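Local coordinates for protein proteasome accessory factor B/C (PafBC) (Paenarthrobacter aurescens, PDB 6SJ9) that probably acts as a transcriptional regulator of the bacterial DNA damage response, pairing winged helix-turn-helix parts with WYL and ferredoxin-like WCX domains, at residues Ser115-Ala120 with Phe622-Trp627; Pro325-Glu330 with Cys589-Arg594; Ala493-Ala498 with Leu525-Leu530. All coordinates share one frame; numbering follows the deposited sequence.

Interaction 1. Residues Ser115-Ala120 with Phe622-Trp627; sequences SAAANA and FGDAGW
Ala-117 puts its one methyl group against both Asp-624 and Trp-627. The CB of Ala-117 is 3.7 Å from Asp-624 CB. Ala-117 CB is also 3.7 Å from Trp-627 CZ2, at the benzo end of the indole. The methyl comes to this ring obliquely. The backbones stay further apart, with the CA atoms of Ala-117 and Asp-624 at 6.0 Å.

Trp-627 and Asp-624 are also packed on each other. Asp-624 CB sits over the centre of one face of the Trp-627 indole, 3.8 Å above its plane. In Trp-627, CG is anti to the carbonyl carbon (chi1 -56°), and this swings the ring back over its own turn toward Ala-117. Asp-624 has CG anti to its backbone N, with chi1 -176°. Its carboxylate folds back over the turn to the N-H of Gly-626, the third residue of the turn. Asp-624 OD2 accepts from Gly-626 N at 2.6 Å, with an N-H...O angle of 141°. The N-H comes from above the carboxylate plane. This is an Asx turn that caps the approach to helix 627-634. A type I turn from Asp-624 to Trp-627 overlaps it. With an alanine in place of Asp-624, the Gly-626 N-H would probably lose this acceptor and the turn before the helix would be less firmly held.

Ala-117 lies near the C-terminal end of helix 95-118, and Asn-119 is the first residue to leave helical geometry. Just beyond, Ala-118 and Asn-119 touch Arg-550 on strand 545-550. The 622-627 loop joins strand 616-622 to helix 627-634 in the C-terminal WCX domain, where Phe-622 packs edge-to-face on Phe-631.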
# COMPACT_ATOMS: atom_id res chain seq x y z
N SER A 115 -4.50 -7.54 -11.21
CA SER A 115 -4.70 -7.42 -12.66
C SER A 115 -3.47 -7.89 -13.44
O SER A 115 -3.62 -8.46 -14.52
CB SER A 115 -5.01 -5.99 -13.04
OG SER A 115 -5.78 -5.38 -12.04
N ALA A 116 -2.27 -7.72 -12.89
CA ALA A 116 -1.09 -8.12 -13.66
C ALA A 116 -1.00 -9.63 -13.74
O ALA A 116 -0.83 -10.19 -14.82
CB ALA A 116 0.19 -7.56 -13.04
N ALA A 117 -1.19 -10.30 -12.60
CA ALA A 117 -1.17 -11.76 -12.61
C ALA A 117 -2.30 -12.32 -13.47
O ALA A 117 -2.08 -13.18 -14.33
CB ALA A 117 -1.30 -12.28 -11.17
N ALA A 118 -3.51 -11.77 -13.30
CA ALA A 118 -4.66 -12.28 -14.04
C ALA A 118 -4.52 -12.06 -15.53
O ALA A 118 -5.05 -12.86 -16.32
CB ALA A 118 -5.95 -11.64 -13.52
N ASN A 119 -3.84 -11.00 -15.96
CA ASN A 119 -3.78 -10.70 -17.38
C ASN A 119 -2.46 -11.10 -18.03
O ASN A 119 -2.17 -10.67 -19.15
CB ASN A 119 -4.07 -9.22 -17.63
CG ASN A 119 -5.55 -8.90 -17.54
OD1 ASN A 119 -5.97 -8.02 -16.78
ND2 ASN A 119 -6.36 -9.64 -18.29
N ALA A 120 -1.65 -11.91 -17.35
CA ALA A 120 -0.42 -12.43 -17.92
C ALA A 120 -0.75 -13.61 -18.83
O ALA A 120 -1.59 -14.45 -18.50
CB ALA A 120 0.56 -12.86 -16.82
N PHE A 622 0.35 -16.93 -2.23
CA PHE A 622 0.86 -15.88 -3.11
C PHE A 622 -0.03 -15.77 -4.32
O PHE A 622 -0.59 -16.78 -4.79
CB PHE A 622 2.29 -16.17 -3.56
CG PHE A 622 3.30 -15.77 -2.56
CD1 PHE A 622 3.76 -16.70 -1.63
CD2 PHE A 622 3.76 -14.47 -2.50
CE1 PHE A 622 4.70 -16.31 -0.68
CE2 PHE A 622 4.68 -14.08 -1.55
CZ PHE A 622 5.16 -14.99 -0.63
N GLY A 623 -0.20 -14.53 -4.79
CA GLY A 623 -1.10 -14.24 -5.89
C GLY A 623 -0.66 -14.85 -7.20
O GLY A 623 -1.51 -15.17 -8.04
N ASP A 624 0.65 -15.03 -7.38
CA ASP A 624 1.20 -15.55 -8.61
C ASP A 624 2.56 -16.15 -8.26
O ASP A 624 3.34 -15.54 -7.52
CB ASP A 624 1.36 -14.45 -9.67
CG ASP A 624 1.86 -15.00 -11.02
OD1 ASP A 624 0.99 -15.34 -11.86
OD2 ASP A 624 3.10 -15.13 -11.24
N ALA A 625 2.85 -17.34 -8.80
CA ALA A 625 4.12 -17.98 -8.51
C ALA A 625 5.30 -17.17 -9.01
O ALA A 625 6.40 -17.32 -8.49
CB ALA A 625 4.17 -19.40 -9.10
N GLY A 626 5.09 -16.33 -10.03
CA GLY A 626 6.17 -15.50 -10.55
C GLY A 626 6.68 -14.44 -9.57
O GLY A 626 7.84 -14.03 -9.66
N TRP A 627 5.85 -14.00 -8.62
CA TRP A 627 6.33 -13.01 -7.67
C TRP A 627 7.30 -13.59 -6.66
O TRP A 627 8.10 -12.84 -6.09
CB TRP A 627 5.18 -12.38 -6.91
CG TRP A 627 4.20 -11.79 -7.81
CD1 TRP A 627 4.42 -11.35 -9.09
CD2 TRP A 627 2.84 -11.52 -7.51
NE1 TRP A 627 3.26 -10.84 -9.61
CE2 TRP A 627 2.27 -10.94 -8.66
CE3 TRP A 627 2.03 -11.72 -6.38
CZ2 TRP A 627 0.95 -10.57 -8.72
CZ3 TRP A 627 0.72 -11.34 -6.43
CH2 TRP A 627 0.18 -10.77 -7.60

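Interaction 2. Residues Pro325-Glu330 with Cys589-Arg594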
# COMPACT_ATOMS: atom_id res chain seq x y z
N PRO A 325 19.78 -26.86 6.27
CA PRO A 325 18.90 -28.03 6.19
C PRO A 325 17.45 -27.66 6.49
O PRO A 325 17.16 -26.68 7.18
CB PRO A 325 19.48 -28.98 7.24
CG PRO A 325 20.15 -28.05 8.25
CD PRO A 325 20.65 -26.88 7.46
N LEU A 326 16.55 -28.53 6.04
CA LEU A 326 15.12 -28.28 6.09
C LEU A 326 14.61 -28.59 7.49
O LEU A 326 14.88 -29.68 8.01
CB LEU A 326 14.37 -29.15 5.08
CG LEU A 326 14.68 -29.04 3.59
CD1 LEU A 326 13.96 -30.12 2.80
CD2 LEU A 326 14.36 -27.67 3.04
N PRO A 327 13.87 -27.68 8.12
CA PRO A 327 13.20 -28.01 9.38
C PRO A 327 12.06 -28.97 9.11
O PRO A 327 11.65 -29.15 7.95
CB PRO A 327 12.70 -26.64 9.87
CG PRO A 327 12.36 -25.95 8.62
CD PRO A 327 13.45 -26.35 7.63
N PRO A 328 11.53 -29.62 10.15
CA PRO A 328 10.37 -30.49 9.93
C PRO A 328 9.12 -29.63 9.73
O PRO A 328 8.91 -28.64 10.43
CB PRO A 328 10.28 -31.33 11.21
CG PRO A 328 11.38 -30.82 12.13
CD PRO A 328 11.87 -29.52 11.58
N LEU A 329 8.29 -30.07 8.79
CA LEU A 329 7.08 -29.34 8.45
C LEU A 329 5.94 -29.70 9.40
O LEU A 329 4.91 -30.22 9.00
CB LEU A 329 6.72 -29.73 7.03
CG LEU A 329 7.62 -29.02 6.05
CD1 LEU A 329 7.54 -29.70 4.70
CD2 LEU A 329 7.17 -27.60 6.02
N GLU A 330 6.12 -29.35 10.67
CA GLU A 330 5.16 -29.70 11.71
C GLU A 330 4.39 -28.45 12.11
O GLU A 330 4.97 -27.53 12.69
CB GLU A 330 5.83 -30.35 12.92
CG GLU A 330 6.22 -31.82 12.72
CD GLU A 330 7.20 -32.34 13.78
OE1 GLU A 330 8.43 -32.29 13.53
OE2 GLU A 330 6.75 -32.78 14.85
N CYS A 589 4.92 -22.94 1.43
CA CYS A 589 5.39 -23.08 2.80
C CYS A 589 6.76 -22.44 2.90
O CYS A 589 7.65 -22.78 2.12
CB CYS A 589 5.44 -24.56 3.20
SG CYS A 589 5.91 -24.77 4.89
N LEU A 590 6.91 -21.47 3.80
CA LEU A 590 8.11 -20.66 3.98
C LEU A 590 8.74 -20.99 5.32
O LEU A 590 8.04 -21.35 6.26
CB LEU A 590 7.79 -19.13 4.00
CG LEU A 590 7.09 -18.50 2.82
CD1 LEU A 590 6.78 -17.01 3.07
CD2 LEU A 590 7.87 -18.70 1.54
N GLU A 591 10.06 -20.82 5.42
CA GLU A 591 10.72 -20.62 6.70
C GLU A 591 11.16 -19.16 6.80
O GLU A 591 11.75 -18.62 5.86
CB GLU A 591 11.93 -21.53 6.90
CG GLU A 591 12.61 -21.27 8.25
CD GLU A 591 13.76 -22.22 8.54
OE1 GLU A 591 14.03 -23.10 7.70
OE2 GLU A 591 14.41 -22.06 9.59
N LEU A 592 10.87 -18.54 7.93
CA LEU A 592 11.21 -17.16 8.24
C LEU A 592 12.19 -17.13 9.40
O LEU A 592 12.03 -17.88 10.37
CB LEU A 592 9.94 -16.36 8.61
CG LEU A 592 8.80 -16.36 7.57
CD1 LEU A 592 7.58 -15.66 8.08
CD2 LEU A 592 9.23 -15.73 6.25
N THR A 593 13.18 -16.25 9.31
CA THR A 593 14.00 -15.93 10.48
C THR A 593 13.24 -15.02 11.44
O THR A 593 12.22 -14.43 11.09
CB THR A 593 15.28 -15.23 10.04
OG1 THR A 593 14.92 -13.97 9.45
CG2 THR A 593 16.07 -16.09 9.02
N ARG A 594 13.76 -14.90 12.67
CA ARG A 594 13.16 -13.99 13.64
C ARG A 594 13.14 -12.57 13.11
O ARG A 594 12.11 -11.89 13.16
CB ARG A 594 13.93 -14.03 14.97
CG ARG A 594 13.22 -13.19 16.02
CD ARG A 594 13.91 -13.08 17.38
NE ARG A 594 12.87 -12.64 18.33
CZ ARG A 594 12.48 -11.38 18.53
NH1 ARG A 594 13.06 -10.37 17.89
NH2 ARG A 594 11.48 -11.12 19.39
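Pro-327 and Glu-591 meet at one point, and Leu-329 and Cys-589 meet at another. Glu-591 rises from strand 586-592 toward 325-330. Its CB points at that segment without touching it. CG is anti to the backbone N (chi1 179°), and the chain stays extended through CD, so the carboxylate is carried out to the proline. Glu-591 CD is the first atom to arrive, 4.0 Å from Pro-327 CG. The third torsion is -1°, which turns OE1 back to the same side as CB. Glu-591 OE1 then lies 3.3 Å from Pro-327 CD, with Pro-327 CG about as near. The two side chains run obliquely to each other. The oxygen thus rests on the CH2 groups of the proline ring. Its charge also has a long, weak ion pair with Arg-640 NH1.

Two residues earlier on the same side of the strand, Cys-589 SG touches Leu-329 CD2 at 3.3 Å. This is a short contact for sulfur and a methyl. The CB of Cys-589 points toward the loop, and its sulfur meets the leucine methyl. Leu-329 is the centre of an inverse gamma turn, and it reaches the sulfur with one methyl branch.

The proline-rich 325-330 segment is a loop between helix 305-323 and helix 346-360. It lies against the antiparallel sheet of the C-terminal WCX domain. Leu-326 touches Arg-640 and Leu-642 on the neighbouring strand 639-643, and Pro-327 touches Leu-617 on strand 616-622. Helix 305-323 adds Phe-321, which touches Glu-591.

Interaction 3. Residues Ala493-Ala498 with Leu525-Leu530; sequences AAITQA and LRLYSL
Residues 493-498 of helix 489-501 lie beside residues 525-530 of strand 517-530, with the CA atoms of Thr-496 and Leu-527 7.3 Å apart as the nearest pair. Leu-527 points at the helix and carries the strand's side of the contact. Its CG is anti to the backbone N (chi1 -166°), which sends both methyls forward. Leu-527 CD2 is 3.9 Å from Ile-495 CG2, and Leu-527 CD1 is only slightly further from it. The Ile-495 side chain crosses the leucine obliquely, and the branch that touches is CG2.

Thr-496 approaches at about a right angle. Thr-496 OG1 lies 3.4 Å from Leu-527 CD2. This hydroxyl is already hydrogen-bonded to Phe-492 O, one turn back in the helix.

Phe-536 on strand 533-540 touches both Ile-495 and Leu-527, so three apolar side chains gather where helix 489-501 packs on the five-stranded sheet. This is consistent with the Sm-like fold of a WYL domain. At the start of 525-530, Leu-525 and Arg-526 form a classic beta bulge opposite Glu-537.

The contact is therefore held by van der Waals packing of methyl groups. The one polar atom in it meets only a methyl of the strand and finds its hydrogen bond within the helix.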
# COMPACT_ATOMS: atom_id res chain seq x y z
N ALA A 493 -25.60 -8.52 -16.86
CA ALA A 493 -27.04 -8.44 -16.63
C ALA A 493 -27.54 -9.58 -15.73
O ALA A 493 -28.41 -9.37 -14.87
CB ALA A 493 -27.77 -8.46 -17.98
N ALA A 494 -27.00 -10.78 -15.89
CA ALA A 494 -27.48 -11.87 -15.02
C ALA A 494 -27.07 -11.64 -13.56
O ALA A 494 -27.87 -11.84 -12.63
CB ALA A 494 -26.96 -13.21 -15.55
N ILE A 495 -25.85 -11.16 -13.34
CA ILE A 495 -25.44 -10.83 -11.97
C ILE A 495 -26.29 -9.70 -11.41
O ILE A 495 -26.74 -9.75 -10.26
CB ILE A 495 -23.94 -10.46 -11.94
CG1 ILE A 495 -23.12 -11.72 -12.23
CG2 ILE A 495 -23.56 -9.82 -10.59
CD1 ILE A 495 -21.67 -11.48 -12.40
N THR A 496 -26.54 -8.67 -12.23
CA THR A 496 -27.34 -7.54 -11.76
C THR A 496 -28.71 -7.99 -11.31
O THR A 496 -29.20 -7.59 -10.25
CB THR A 496 -27.48 -6.50 -12.87
OG1 THR A 496 -26.19 -5.94 -13.19
CG2 THR A 496 -28.47 -5.34 -12.45
N GLN A 497 -29.37 -8.80 -12.14
CA GLN A 497 -30.70 -9.22 -11.84
C GLN A 497 -30.72 -10.17 -10.64
O GLN A 497 -31.60 -10.08 -9.77
CB GLN A 497 -31.28 -9.90 -13.07
CG GLN A 497 -32.67 -10.42 -12.88
CD GLN A 497 -33.29 -10.95 -14.21
OE1 GLN A 497 -33.79 -10.19 -15.04
NE2 GLN A 497 -33.21 -12.26 -14.40
N ALA A 498 -29.72 -11.05 -10.55
CA ALA A 498 -29.69 -11.99 -9.42
C ALA A 498 -29.55 -11.25 -8.10
O ALA A 498 -30.19 -11.59 -7.11
CB ALA A 498 -28.57 -13.03 -9.60
N LEU A 525 -23.24 -10.75 -4.56
CA LEU A 525 -23.38 -9.65 -3.60
C LEU A 525 -23.23 -8.27 -4.21
O LEU A 525 -24.11 -7.43 -4.02
CB LEU A 525 -22.33 -9.83 -2.48
CG LEU A 525 -22.45 -11.15 -1.69
CD1 LEU A 525 -21.39 -11.33 -0.63
CD2 LEU A 525 -23.84 -11.28 -1.00
N ARG A 526 -22.12 -8.00 -4.91
CA ARG A 526 -21.80 -6.68 -5.45
C ARG A 526 -21.09 -6.83 -6.77
O ARG A 526 -20.19 -7.66 -6.92
CB ARG A 526 -20.88 -5.89 -4.51
CG ARG A 526 -21.65 -5.29 -3.35
CD ARG A 526 -20.73 -4.38 -2.54
NE ARG A 526 -19.77 -5.21 -1.78
CZ ARG A 526 -18.95 -4.70 -0.87
NH1 ARG A 526 -18.98 -3.37 -0.63
NH2 ARG A 526 -18.15 -5.51 -0.21
N LEU A 527 -21.43 -5.97 -7.69
CA LEU A 527 -20.77 -5.81 -8.97
C LEU A 527 -20.06 -4.45 -8.96
O LEU A 527 -20.69 -3.44 -8.65
CB LEU A 527 -21.83 -5.91 -10.05
CG LEU A 527 -21.59 -6.10 -11.52
CD1 LEU A 527 -20.67 -7.26 -11.76
CD2 LEU A 527 -23.00 -6.32 -12.10
N TYR A 528 -18.76 -4.44 -9.20
CA TYR A 528 -17.97 -3.20 -9.09
C TYR A 528 -16.82 -3.28 -10.08
O TYR A 528 -16.42 -4.37 -10.50
CB TYR A 528 -17.45 -2.99 -7.64
CG TYR A 528 -16.54 -4.11 -7.21
CD1 TYR A 528 -17.08 -5.33 -6.79
CD2 TYR A 528 -15.16 -3.99 -7.24
CE1 TYR A 528 -16.23 -6.39 -6.41
CE2 TYR A 528 -14.34 -5.00 -6.87
CZ TYR A 528 -14.87 -6.22 -6.44
OH TYR A 528 -14.00 -7.25 -6.07
N SER A 529 -16.33 -2.09 -10.51
CA SER A 529 -15.20 -2.02 -11.42
C SER A 529 -14.01 -1.32 -10.77
O SER A 529 -14.18 -0.44 -9.94
CB SER A 529 -15.57 -1.30 -12.72
OG SER A 529 -16.24 -0.11 -12.39
N LEU A 530 -12.83 -1.68 -11.24
CA LEU A 530 -11.56 -1.11 -10.81
C LEU A 530 -10.59 -1.18 -11.96
O LEU A 530 -10.44 -2.25 -12.56
CB LEU A 530 -10.92 -1.88 -9.65
CG LEU A 530 -11.55 -1.87 -8.30
CD1 LEU A 530 -10.71 -2.75 -7.41
CD2 LEU A 530 -11.55 -0.44 -7.86

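The three contacts are nested along the chain. Interaction 1 spans the longest loop, interaction 2 lies within it, and interaction 3 lies within interaction 2. Interactions 1 and 2 share the four-stranded sheet of the C-terminal WCX domain, with centres about 25 Å apart. One uses the loop after strand 616-622, the other strand 586-592. Interaction 3 belongs to the preceding WYL domain. Its centre is about 24 Å from that of interaction 1 and about 42 Å from that of interaction 2. Interactions 1 and 2 thus tie N-terminal and middle parts of the chain to the C-terminal WCX domain, while interaction 3 is local to one domain.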